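Local coordinates for alpha-1,3-glucanase (Bacillus circulans, PDB 5ZRU), which hydrolyses alpha-1,3-glucan as a GH87 glycoside hydrolase, represented here by its catalytic unit with bound calcium and zinc ions, and probably binds carbohydrate, at residues S112-Q117 with M284-R289; R136-H141 with I346-A351; P262-G267 with S290-Q295. One frame throughout, in Å; residues are numbered along the deposited sequence.

Contact 1 (S112-Q117 with M284-R289); sequences SYYSWQ and MNSNLR. With CA (calcium ion), chain I; PE5 (3,6,9,12,15,18,21,24-octaoxahexacosan-1-ol), chain C.
Asn285 meets Tyr114 tip to tip: its ND2 donates to Tyr114 OH at 2.9 Å, the hydroxyl lying near the amide plane. Asn285 CG, anti to the backbone N (chi1 -174°), comes within 3.9 Å of the same Tyr114 OH. The rest of its amide is held within the domain, OD1 bonding His318 ND1 and ND2 also reaching Gln258 OE1. Ser286 brings its backbone O to the edge of the Tyr114 ring, 3.5 Å from CE1. Its OG, bonded to His318 O, also accepts from Leu288 N in an ST turn that bends the chain just after the strand. Asn287 O takes the Tyr113 hydroxyl in a 2.7 Å bond from OH, the donor standing 55° out of the carbonyl plane. The Asn287 side chain crosses Tyr113 at about a right angle, OD1 3.3 Å from CE2, while ND2 bonds Thr260 O. Leu288 N faces the edge of the Tyr113 ring. Arg289 covers a face of that ring: CB lies 4.0 Å from the centroid and 17° off the normal, a CH-pi contact, and CD rests against CE1. NE shares a water with Tyr113 O, Arg289 O shares another with Tyr114 O, and NH2 bonds Gly89 O. Both waters also coordinate calcium, which Ser115 O (2.3 Å) and Trp116 O (2.4 Å) bind directly; five waters complete seven ligands. The arrangement is thus a hydrated calcium site at a domain interface, where a loop of the D1 beta-domain lies against the pectate-lyase-like parallel beta-helix of D2.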
loop_
_atom_site.group_PDB
_atom_site.type_symbol
_atom_site.label_atom_id
_atom_site.label_comp_id
_atom_site.label_asym_id
_atom_site.label_seq_id
_atom_site.Cartn_x
_atom_site.Cartn_y
_atom_site.Cartn_z
ATOM N N SER A 112 18.830 2.362 -2.382
ATOM C CA SER A 112 18.025 1.255 -2.890
ATOM C C SER A 112 17.981 0.092 -1.909
ATOM O O SER A 112 17.491 -0.983 -2.264
ATOM C CB SER A 112 18.528 0.785 -4.267
ATOM O OG SER A 112 19.930 0.536 -4.284
ATOM N N TYR A 113 18.447 0.310 -0.672
ATOM C CA TYR A 113 18.448 -0.726 0.366
ATOM C C TYR A 113 17.070 -1.351 0.560
ATOM O O TYR A 113 16.937 -2.579 0.628
ATOM C CB TYR A 113 18.935 -0.127 1.690
ATOM C CG TYR A 113 18.848 -1.076 2.881
ATOM C CD1 TYR A 113 19.869 -1.988 3.138
ATOM C CD2 TYR A 113 17.755 -1.053 3.746
ATOM C CE1 TYR A 113 19.816 -2.853 4.223
ATOM C CE2 TYR A 113 17.685 -1.932 4.845
ATOM C CZ TYR A 113 18.725 -2.819 5.070
ATOM O OH TYR A 113 18.691 -3.678 6.135
ATOM N N TYR A 114 16.035 -0.513 0.701
ATOM C CA TYR A 114 14.711 -1.025 1.039
ATOM C C TYR A 114 14.058 -1.739 -0.132
ATOM O O TYR A 114 13.349 -2.738 0.059
ATOM C CB TYR A 114 13.798 0.112 1.484
ATOM C CG TYR A 114 14.350 0.918 2.613
ATOM C CD1 TYR A 114 14.331 0.434 3.916
ATOM C CD2 TYR A 114 14.872 2.185 2.380
ATOM C CE1 TYR A 114 14.838 1.197 4.963
ATOM C CE2 TYR A 114 15.370 2.948 3.408
ATOM C CZ TYR A 114 15.361 2.449 4.696
ATOM O OH TYR A 114 15.870 3.251 5.701
ATOM N N SER A 115 14.237 -1.205 -1.336
ATOM C CA SER A 115 13.498 -1.617 -2.516
ATOM C C SER A 115 14.235 -2.764 -3.207
ATOM O O SER A 115 15.232 -3.283 -2.694
ATOM C CB SER A 115 13.292 -0.405 -3.434
ATOM O OG SER A 115 14.530 0.275 -3.669
ATOM N N TRP A 116 13.724 -3.170 -4.373
ATOM C CA TRP A 116 14.237 -4.233 -5.242
ATOM C C TRP A 116 14.042 -5.624 -4.640
ATOM O O TRP A 116 14.696 -5.992 -3.656
ATOM C CB TRP A 116 15.713 -4.000 -5.603
ATOM C CG TRP A 116 15.899 -2.791 -6.480
ATOM C CD1 TRP A 116 16.022 -1.496 -6.065
ATOM C CD2 TRP A 116 15.968 -2.757 -7.917
ATOM N NE1 TRP A 116 16.161 -0.662 -7.149
ATOM C CE2 TRP A 116 16.123 -1.407 -8.295
ATOM C CE3 TRP A 116 15.912 -3.738 -8.919
ATOM C CZ2 TRP A 116 16.245 -1.008 -9.630
ATOM C CZ3 TRP A 116 16.024 -3.339 -10.248
ATOM C CH2 TRP A 116 16.180 -1.982 -10.588
ATOM N N GLN A 117 13.117 -6.376 -5.236
ATOM C CA GLN A 117 12.815 -7.769 -4.924
ATOM C C GLN A 117 12.758 -8.536 -6.235
ATOM O O GLN A 117 12.297 -8.004 -7.246
ATOM C CB GLN A 117 11.474 -7.913 -4.190
ATOM C CG GLN A 117 11.464 -7.336 -2.784
ATOM C CD GLN A 117 12.075 -8.302 -1.790
ATOM O OE1 GLN A 117 11.384 -9.178 -1.279
ATOM N NE2 GLN A 117 13.374 -8.152 -1.517
ATOM N N MET A 284 7.066 6.191 10.764
ATOM C CA MET A 284 7.901 5.059 11.164
ATOM C C MET A 284 8.601 4.467 9.951
ATOM O O MET A 284 8.007 4.350 8.876
ATOM C CB MET A 284 7.090 3.934 11.842
ATOM C CG MET A 284 6.290 4.364 13.055
ATOM S SD MET A 284 6.105 2.983 14.213
ATOM C CE MET A 284 5.563 1.667 13.110
ATOM N N ASN A 285 9.849 4.053 10.150
ATOM C CA ASN A 285 10.663 3.440 9.118
ATOM C C ASN A 285 11.388 2.245 9.720
ATOM O O ASN A 285 11.659 2.211 10.923
ATOM C CB ASN A 285 11.666 4.453 8.559
ATOM C CG ASN A 285 12.441 3.920 7.377
ATOM O OD1 ASN A 285 11.914 3.169 6.571
ATOM N ND2 ASN A 285 13.709 4.303 7.278
ATOM N N SER A 286 11.709 1.269 8.876
ATOM C CA SER A 286 12.394 0.056 9.289
ATOM C C SER A 286 13.886 0.118 8.969
ATOM O O SER A 286 14.393 1.085 8.405
ATOM C CB SER A 286 11.809 -1.153 8.565
ATOM O OG SER A 286 12.336 -1.160 7.246
ATOM N N ASN A 287 14.596 -0.958 9.315
ATOM C CA ASN A 287 15.871 -1.284 8.684
ATOM C C ASN A 287 15.768 -2.628 7.966
ATOM O O ASN A 287 16.688 -3.456 8.004
ATOM C CB ASN A 287 17.024 -1.300 9.690
ATOM C CG ASN A 287 18.376 -1.266 9.004
ATOM O OD1 ASN A 287 18.462 -0.892 7.828
ATOM N ND2 ASN A 287 19.436 -1.647 9.723
ATOM N N LEU A 288 14.650 -2.850 7.279
ATOM C CA LEU A 288 14.291 -4.163 6.759
ATOM C C LEU A 288 14.407 -4.201 5.241
ATOM O O LEU A 288 13.842 -3.343 4.553
ATOM C CB LEU A 288 12.861 -4.524 7.182
ATOM C CG LEU A 288 12.386 -5.909 6.748
ATOM C CD1 LEU A 288 13.177 -6.986 7.495
ATOM C CD2 LEU A 288 10.887 -6.061 6.979
ATOM N N ARG A 289 15.129 -5.206 4.713
ATOM C CA ARG A 289 15.235 -5.372 3.266
ATOM C C ARG A 289 14.783 -6.736 2.773
ATOM O O ARG A 289 14.896 -7.003 1.569
ATOM C CB ARG A 289 16.674 -5.127 2.786
ATOM C CG ARG A 289 17.720 -6.020 3.454
ATOM C CD ARG A 289 19.090 -5.897 2.756
ATOM N NE ARG A 289 19.198 -6.684 1.526
ATOM C CZ ARG A 289 19.500 -7.978 1.492
ATOM N NH1 ARG A 289 19.708 -8.638 2.627
ATOM N NH2 ARG A 289 19.581 -8.615 0.327
HETATM CA CA CA I . 16.381 -5.200 -2.124
HETATM C C48 PE5 C . 18.836 2.936 9.506
HETATM C C50 PE5 C . 18.303 2.335 8.200
HETATM O O1 PE5 C . 19.287 2.403 7.202
HETATM C C1 PE5 C . 18.932 1.815 5.981
HETATM C C2 PE5 C . 19.981 2.114 4.907
HETATM O O2 PE5 C . 20.012 3.489 4.646
HETATM C C3 PE5 C . 21.029 3.924 3.789
HETATM C C4 PE5 C . 20.973 5.452 3.656
HETATM O O3 PE5 C . 19.704 5.847 3.205
HETATM C C5 PE5 C . 19.528 7.215 2.950
HETATM C C6 PE5 C . 18.231 7.721 3.599
HETATM O O4 PE5 C . 17.122 7.573 2.750
HETATM C C7 PE5 C . 15.929 7.156 3.365
HETATM C C8 PE5 C . 15.588 8.063 4.549
HETATM O O5 PE5 C . 14.631 7.443 5.347
HETATM C C9 PE5 C . 14.427 8.043 6.598
HETATM C C10 PE5 C . 13.105 8.798 6.566
HETATM O O6 PE5 C . 13.320 10.122 6.950
HETATM C C11 PE5 C . 12.333 11.020 6.534
HETATM C C12 PE5 C . 12.805 12.452 6.745
HETATM O O7 PE5 C . 11.924 13.037 7.652
HETATM C C13 PE5 C . 11.586 14.366 7.378
HETATM C C14 PE5 C . 11.186 15.037 8.690
HETATM O O8 PE5 C . 11.994 14.519 9.709
HETATM C C15 PE5 C . 11.716 14.978 11.006
HETATM C C16 PE5 C . 12.932 15.742 11.547
HETATM O O52 PE5 C . 13.604 14.989 12.519
HETATM O O HOH W 1 18.109 -3.513 -2.943
HETATM O O HOH W 2 18.062 -4.801 -0.349
HETATM O O HOH W 3 14.612 -5.170 -0.553
HETATM O O HOH W 4 11.672 -2.451 2.616
HETATM O O HOH W 5 16.469 -7.450 -1.093
HETATM O O HOH W 6 17.876 -6.481 -3.444
#

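Contact 2 (R136-H141 with I346-A351); sequences RFDEVH and IRNNLA. With PE5 (3,6,9,12,15,18,21,24-octaoxahexacosan-1-ol), chain C.
Glu139 and Arg347 cross at about a right angle, carboxylate and guanidinium planes 68° apart. A single bond joins the two groups: Arg347 NH1 donates to the syn lone pair of Glu139 OE1 at 3.0 Å, with OE1 tilted 29° from the guanidinium plane. The extended arginine chain also carries its CD to 3.3 Å from the same OE1. Each charge has a further partner: Glu139 OE2 forms a salt bridge with Arg371, and Arg347 NE bonds Ser369 OG. The contact joins the D1 strand 132-144 to the end of strand 345-347 in the parallel beta-helix of D2, where Asn348, with positive phi, turns the chain toward the next loop. The Asn348 amide is also set crosswise to Glu139, Asn348 ND2 lying 3.6 Å from Glu139 CB, and a water links the two by donating to Glu139 OE2 (2.8 Å) and Asn348 OD1 (2.9 Å). An alanine in place of Glu139 removes the carboxylate and would probably leave the charges of Arg347 and Arg371 without this mate and the bridging water short of an acceptor. Asp138 crosses Asn348 obliquely, its carboxylate plane 73° from the amide plane, Asp138 OD1 packing 3.3 Å from Asn348 CG. That oxygen accepts from His318 NE2, whereas the amide is fixed by Asn372 at OD1 and Glu317 at ND2.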
loop_
_atom_site.group_PDB
_atom_site.type_symbol
_atom_site.label_atom_id
_atom_site.label_comp_id
_atom_site.label_asym_id
_atom_site.label_seq_id
_atom_site.Cartn_x
_atom_site.Cartn_y
_atom_site.Cartn_z
ATOM N N ARG A 136 10.901 -1.631 -7.909
ATOM C CA ARG A 136 12.003 -0.806 -8.394
ATOM C C ARG A 136 11.907 0.646 -7.938
ATOM O O ARG A 136 12.911 1.366 -8.005
ATOM C CB ARG A 136 12.083 -0.898 -9.923
ATOM C CG ARG A 136 12.649 -2.250 -10.386
ATOM C CD ARG A 136 12.483 -2.471 -11.892
ATOM N NE ARG A 136 11.111 -2.871 -12.190
ATOM C CZ ARG A 136 10.746 -3.572 -13.259
ATOM N NH1 ARG A 136 11.652 -3.949 -14.161
ATOM N NH2 ARG A 136 9.478 -3.911 -13.413
ATOM N N PHE A 137 10.738 1.095 -7.470
ATOM C CA PHE A 137 10.576 2.463 -7.003
ATOM C C PHE A 137 10.437 2.502 -5.482
ATOM O O PHE A 137 10.065 1.518 -4.835
ATOM C CB PHE A 137 9.371 3.139 -7.678
ATOM C CG PHE A 137 9.635 3.566 -9.104
ATOM C CD1 PHE A 137 9.523 2.656 -10.151
ATOM C CD2 PHE A 137 10.009 4.875 -9.390
ATOM C CE1 PHE A 137 9.778 3.043 -11.471
ATOM C CE2 PHE A 137 10.274 5.280 -10.707
ATOM C CZ PHE A 137 10.154 4.369 -11.749
ATOM N N ASP A 138 10.767 3.662 -4.919
ATOM C CA ASP A 138 10.705 3.898 -3.482
ATOM C C ASP A 138 10.393 5.375 -3.279
ATOM O O ASP A 138 10.295 6.137 -4.243
ATOM C CB ASP A 138 12.025 3.498 -2.797
ATOM C CG ASP A 138 11.857 3.203 -1.302
ATOM O OD1 ASP A 138 10.735 3.326 -0.769
ATOM O OD2 ASP A 138 12.859 2.844 -0.651
ATOM N N GLU A 139 10.259 5.793 -2.020
ATOM C CA GLU A 139 9.972 7.191 -1.724
ATOM C C GLU A 139 10.907 7.706 -0.642
ATOM O O GLU A 139 11.447 6.932 0.157
ATOM C CB GLU A 139 8.509 7.390 -1.284
ATOM C CG GLU A 139 7.526 7.103 -2.403
ATOM C CD GLU A 139 6.092 7.389 -2.018
ATOM O OE1 GLU A 139 5.839 7.874 -0.898
ATOM O OE2 GLU A 139 5.216 7.101 -2.838
ATOM N N VAL A 140 11.121 9.023 -0.661
ATOM C CA VAL A 140 11.722 9.753 0.449
ATOM C C VAL A 140 10.894 11.015 0.627
ATOM O O VAL A 140 10.145 11.416 -0.265
ATOM C CB VAL A 140 13.212 10.121 0.233
ATOM C CG1 VAL A 140 14.089 8.871 0.266
ATOM C CG2 VAL A 140 13.403 10.876 -1.083
ATOM N N HIS A 141 11.012 11.632 1.801
ATOM C CA HIS A 141 10.372 12.926 2.006
ATOM C C HIS A 141 11.297 13.821 2.812
ATOM O O HIS A 141 12.186 13.350 3.524
ATOM C CB HIS A 141 8.985 12.793 2.672
ATOM C CG HIS A 141 9.006 12.239 4.068
ATOM N ND1 HIS A 141 9.094 10.888 4.335
ATOM C CD2 HIS A 141 8.897 12.853 5.274
ATOM C CE1 HIS A 141 9.062 10.696 5.644
ATOM N NE2 HIS A 141 8.948 11.873 6.236
ATOM N N ILE A 346 0.596 4.352 3.945
ATOM C CA ILE A 346 1.109 3.014 4.197
ATOM C C ILE A 346 1.728 2.581 2.880
ATOM O O ILE A 346 1.009 2.240 1.933
ATOM C CB ILE A 346 0.008 2.057 4.666
ATOM C CG1 ILE A 346 -0.691 2.635 5.906
ATOM C CG2 ILE A 346 0.594 0.667 4.947
ATOM C CD1 ILE A 346 -2.089 2.032 6.200
ATOM N N ARG A 347 3.055 2.658 2.784
ATOM C CA ARG A 347 3.697 2.661 1.474
ATOM C C ARG A 347 4.995 1.874 1.496
ATOM O O ARG A 347 5.645 1.750 2.535
ATOM C CB ARG A 347 4.000 4.090 0.996
ATOM C CG ARG A 347 2.786 5.033 0.981
ATOM C CD ARG A 347 3.194 6.393 0.406
ATOM N NE ARG A 347 2.074 7.336 0.319
ATOM C CZ ARG A 347 2.227 8.655 0.305
ATOM N NH1 ARG A 347 3.457 9.167 0.375
ATOM N NH2 ARG A 347 1.162 9.466 0.227
ATOM N N ASN A 348 5.365 1.337 0.333
ATOM C CA ASN A 348 6.704 0.770 0.140
ATOM C C ASN A 348 7.011 -0.335 1.146
ATOM O O ASN A 348 8.135 -0.455 1.634
ATOM C CB ASN A 348 7.768 1.869 0.221
ATOM C CG ASN A 348 7.417 3.065 -0.602
ATOM O OD1 ASN A 348 7.176 2.951 -1.805
ATOM N ND2 ASN A 348 7.368 4.234 0.038
ATOM N N ASN A 349 6.017 -1.156 1.462
ATOM C CA ASN A 349 6.254 -2.329 2.285
ATOM C C ASN A 349 6.467 -3.550 1.392
ATOM O O ASN A 349 6.035 -3.587 0.229
ATOM C CB ASN A 349 5.091 -2.555 3.255
ATOM C CG ASN A 349 4.847 -1.352 4.148
ATOM O OD1 ASN A 349 5.601 -1.108 5.098
ATOM N ND2 ASN A 349 3.795 -0.576 3.839
ATOM N N LEU A 350 7.178 -4.540 1.947
ATOM C CA LEU A 350 7.594 -5.716 1.183
ATOM C C LEU A 350 6.443 -6.675 0.902
ATOM O O LEU A 350 6.568 -7.532 0.020
ATOM C CB LEU A 350 8.713 -6.453 1.932
ATOM C CG LEU A 350 10.035 -5.682 1.976
ATOM C CD1 LEU A 350 10.888 -6.098 3.155
ATOM C CD2 LEU A 350 10.817 -5.871 0.658
ATOM N N ALA A 351 5.330 -6.543 1.622
ATOM C CA ALA A 351 4.144 -7.370 1.406
ATOM C C ALA A 351 2.890 -6.524 1.636
ATOM O O ALA A 351 2.854 -5.378 1.190
ATOM C CB ALA A 351 4.163 -8.602 2.322
HETATM C C48 PE5 C . 18.836 2.936 9.506
HETATM C C50 PE5 C . 18.303 2.335 8.200
HETATM O O1 PE5 C . 19.287 2.403 7.202
HETATM C C1 PE5 C . 18.932 1.815 5.981
HETATM C C2 PE5 C . 19.981 2.114 4.907
HETATM O O2 PE5 C . 20.012 3.489 4.646
HETATM C C3 PE5 C . 21.029 3.924 3.789
HETATM C C4 PE5 C . 20.973 5.452 3.656
HETATM O O3 PE5 C . 19.704 5.847 3.205
HETATM C C5 PE5 C . 19.528 7.215 2.950
HETATM C C6 PE5 C . 18.231 7.721 3.599
HETATM O O4 PE5 C . 17.122 7.573 2.750
HETATM C C7 PE5 C . 15.929 7.156 3.365
HETATM C C8 PE5 C . 15.588 8.063 4.549
HETATM O O5 PE5 C . 14.631 7.443 5.347
HETATM C C9 PE5 C . 14.427 8.043 6.598
HETATM C C10 PE5 C . 13.105 8.798 6.566
HETATM O O6 PE5 C . 13.320 10.122 6.950
HETATM C C11 PE5 C . 12.333 11.020 6.534
HETATM C C12 PE5 C . 12.805 12.452 6.745
HETATM O O7 PE5 C . 11.924 13.037 7.652
HETATM C C13 PE5 C . 11.586 14.366 7.378
HETATM C C14 PE5 C . 11.186 15.037 8.690
HETATM O O8 PE5 C . 11.994 14.519 9.709
HETATM C C15 PE5 C . 11.716 14.978 11.006
HETATM C C16 PE5 C . 12.932 15.742 11.547
HETATM O O52 PE5 C . 13.604 14.989 12.519
HETATM O O HOH W 7 5.980 4.586 -3.861
#

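Contact 3 (P262-G267 with S290-Q295); sequences PNQASG and SRYGEQ. With ZN (zinc ion), chain G.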
loop_
_atom_site.group_PDB
_atom_site.type_symbol
_atom_site.label_atom_id
_atom_site.label_comp_id
_atom_site.label_asym_id
_atom_site.label_seq_id
_atom_site.Cartn_x
_atom_site.Cartn_y
_atom_site.Cartn_z
ATOM N N PRO A 262 18.265 -4.808 11.455
ATOM C CA PRO A 262 17.824 -5.472 10.221
ATOM C C PRO A 262 17.393 -6.917 10.396
ATOM O O PRO A 262 16.952 -7.530 9.420
ATOM C CB PRO A 262 19.079 -5.394 9.336
ATOM C CG PRO A 262 20.195 -5.578 10.339
ATOM C CD PRO A 262 19.736 -4.786 11.570
ATOM N N ASN A 263 17.490 -7.479 11.595
ATOM C CA ASN A 263 17.280 -8.909 11.762
ATOM C C ASN A 263 15.799 -9.265 11.855
ATOM O O ASN A 263 14.934 -8.413 12.076
ATOM C CB ASN A 263 18.028 -9.404 12.999
ATOM C CG ASN A 263 19.533 -9.353 12.803
ATOM O OD1 ASN A 263 20.073 -10.110 12.008
ATOM N ND2 ASN A 263 20.209 -8.450 13.503
ATOM N N GLN A 264 15.519 -10.560 11.668
ATOM C CA GLN A 264 14.177 -11.096 11.867
ATOM C C GLN A 264 13.620 -10.684 13.217
ATOM O O GLN A 264 14.338 -10.675 14.221
ATOM C CB GLN A 264 14.196 -12.624 11.805
ATOM C CG GLN A 264 13.859 -13.201 10.475
ATOM C CD GLN A 264 14.214 -14.665 10.404
ATOM O OE1 GLN A 264 15.342 -15.025 10.055
ATOM N NE2 GLN A 264 13.260 -15.521 10.755
ATOM N N ALA A 265 12.327 -10.353 13.232
ATOM C CA ALA A 265 11.571 -10.094 14.461
ATOM C C ALA A 265 12.209 -9.000 15.313
ATOM O O ALA A 265 12.088 -9.009 16.544
ATOM C CB ALA A 265 11.389 -11.376 15.286
ATOM N N SER A 266 12.875 -8.029 14.675
ATOM C CA SER A 266 13.676 -7.058 15.414
ATOM C C SER A 266 13.267 -5.614 15.157
ATOM O O SER A 266 14.072 -4.704 15.374
ATOM C CB SER A 266 15.160 -7.255 15.092
ATOM O OG SER A 266 15.544 -8.564 15.466
ATOM N N GLY A 267 12.039 -5.382 14.714
ATOM C CA GLY A 267 11.547 -4.027 14.546
ATOM C C GLY A 267 10.044 -4.045 14.382
ATOM O O GLY A 267 9.410 -5.103 14.370
ATOM N N SER A 290 14.272 -7.601 3.649
ATOM C CA SER A 290 13.865 -8.946 3.263
ATOM C C SER A 290 12.568 -9.338 3.960
ATOM O O SER A 290 12.324 -8.968 5.111
ATOM C CB SER A 290 14.962 -9.974 3.602
ATOM O OG SER A 290 14.507 -11.305 3.385
ATOM N N ARG A 291 11.746 -10.116 3.253
ATOM C CA ARG A 291 10.579 -10.758 3.848
ATOM C C ARG A 291 10.928 -11.972 4.697
ATOM O O ARG A 291 10.045 -12.482 5.400
ATOM C CB ARG A 291 9.595 -11.209 2.761
ATOM C CG ARG A 291 8.792 -10.102 2.128
ATOM C CD ARG A 291 7.652 -10.669 1.278
ATOM N NE ARG A 291 6.616 -11.308 2.089
ATOM C CZ ARG A 291 5.471 -11.765 1.592
ATOM N NH1 ARG A 291 5.222 -11.647 0.294
ATOM N NH2 ARG A 291 4.569 -12.324 2.387
ATOM N N TYR A 292 12.169 -12.454 4.630
ATOM C CA TYR A 292 12.591 -13.651 5.361
ATOM C C TYR A 292 11.617 -14.814 5.156
ATOM O O TYR A 292 11.256 -15.520 6.101
ATOM C CB TYR A 292 12.748 -13.350 6.854
ATOM C CG TYR A 292 13.922 -12.466 7.225
ATOM C CD1 TYR A 292 15.205 -12.994 7.349
ATOM C CD2 TYR A 292 13.740 -11.114 7.505
ATOM C CE1 TYR A 292 16.269 -12.202 7.724
ATOM C CE2 TYR A 292 14.803 -10.313 7.875
ATOM C CZ TYR A 292 16.065 -10.863 7.983
ATOM O OH TYR A 292 17.135 -10.078 8.359
ATOM N N GLY A 293 11.159 -14.997 3.917
ATOM C CA GLY A 293 10.223 -16.062 3.591
ATOM C C GLY A 293 8.998 -16.175 4.485
ATOM O O GLY A 293 8.689 -17.264 4.978
ATOM N N GLU A 294 8.290 -15.063 4.691
ATOM C CA GLU A 294 7.112 -14.953 5.558
ATOM C C GLU A 294 7.424 -15.129 7.042
ATOM O O GLU A 294 6.493 -15.213 7.859
ATOM C CB GLU A 294 6.006 -15.941 5.160
ATOM C CG GLU A 294 5.567 -15.832 3.714
ATOM C CD GLU A 294 6.097 -16.964 2.848
ATOM O OE1 GLU A 294 7.139 -16.772 2.192
ATOM O OE2 GLU A 294 5.476 -18.044 2.828
ATOM N N GLN A 295 8.698 -15.179 7.426
ATOM C CA GLN A 295 9.091 -15.279 8.826
ATOM C C GLN A 295 9.738 -13.999 9.339
ATOM O O GLN A 295 10.464 -14.045 10.335
ATOM C CB GLN A 295 10.054 -16.450 9.040
ATOM C CG GLN A 295 9.498 -17.834 8.736
ATOM C CD GLN A 295 10.542 -18.927 8.965
ATOM O OE1 GLN A 295 10.997 -19.143 10.090
ATOM N NE2 GLN A 295 10.934 -19.606 7.893
HETATM ZN ZN ZN G . 6.185 -19.466 1.543
HETATM O O HOH W 8 4.425 -21.090 1.399
#
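Tyr292 lays its ring against Gln264 where two neighbouring loops of the D2 parallel beta-helix meet: the type II turn from Asn263 to Ser266, after strand 255-259, and the loop that follows strand 277-285. The tight part is this ring. Gln264 CG sits over one face, 3.5 Å from the ring centroid and 18° off the normal, a CH-pi contact, and is closest to Tyr292 CG at 3.3 Å. Ser290 OG lies over the opposite face, toward the rim; it accepts from Tyr292 N in an ST turn and also bonds Asp126, which ties the base of the tyrosine to D1. The far end is held as well: Tyr292 OH donates to Pro262 O at 2.8 Å, a bond tilted 25° from the carbonyl plane, with the oxygen at the ring's edge. Gripped at its hydroxyl and faced on both sides, the ring is probably restricted in its rotation. Beyond it the contact loosens toward solvent. Gln264, Gln295 and Glu294 are all exposed, and a second side-chain bond runs from Gln264 NE2 to Gln295 O at 3.2 Å, the donor 44° above the carbonyl plane. Next to it, backbone bonding between Ala265 and Ala296 continues the join. Glu294 takes no part in this pairing and shares a zinc ion with His123, its chain bent at chi2: OE2 binds the metal at 2.0 Å, whereas OE1 stays 2.9 Å from it.

Overall arrangement
Contacts 1 and 2 both fasten D1 to the beta-helix of D2, their centres about 8 Å apart; the centre of contact 3, inside D2, lies about 11 Å from that of contact 1 and about 17 Å from that of contact 2. One histidine of D2, His318, bridges the first two with both ring nitrogens. Trp116 CH2 packs 3.5 Å from Arg136 CG, and Leu288 CD2 lies 3.8 Å from Leu350 CD1. Pro262 joins contact 3 to contact 1, its CB 3.4 Å from Asn287 O, and Arg291 packs on Ala351 of contact 2. The polyether PE5 touches contacts 1 and 2. The Gln117 side chain is about 9 Å from those of the zinc ligands His123 and Glu294.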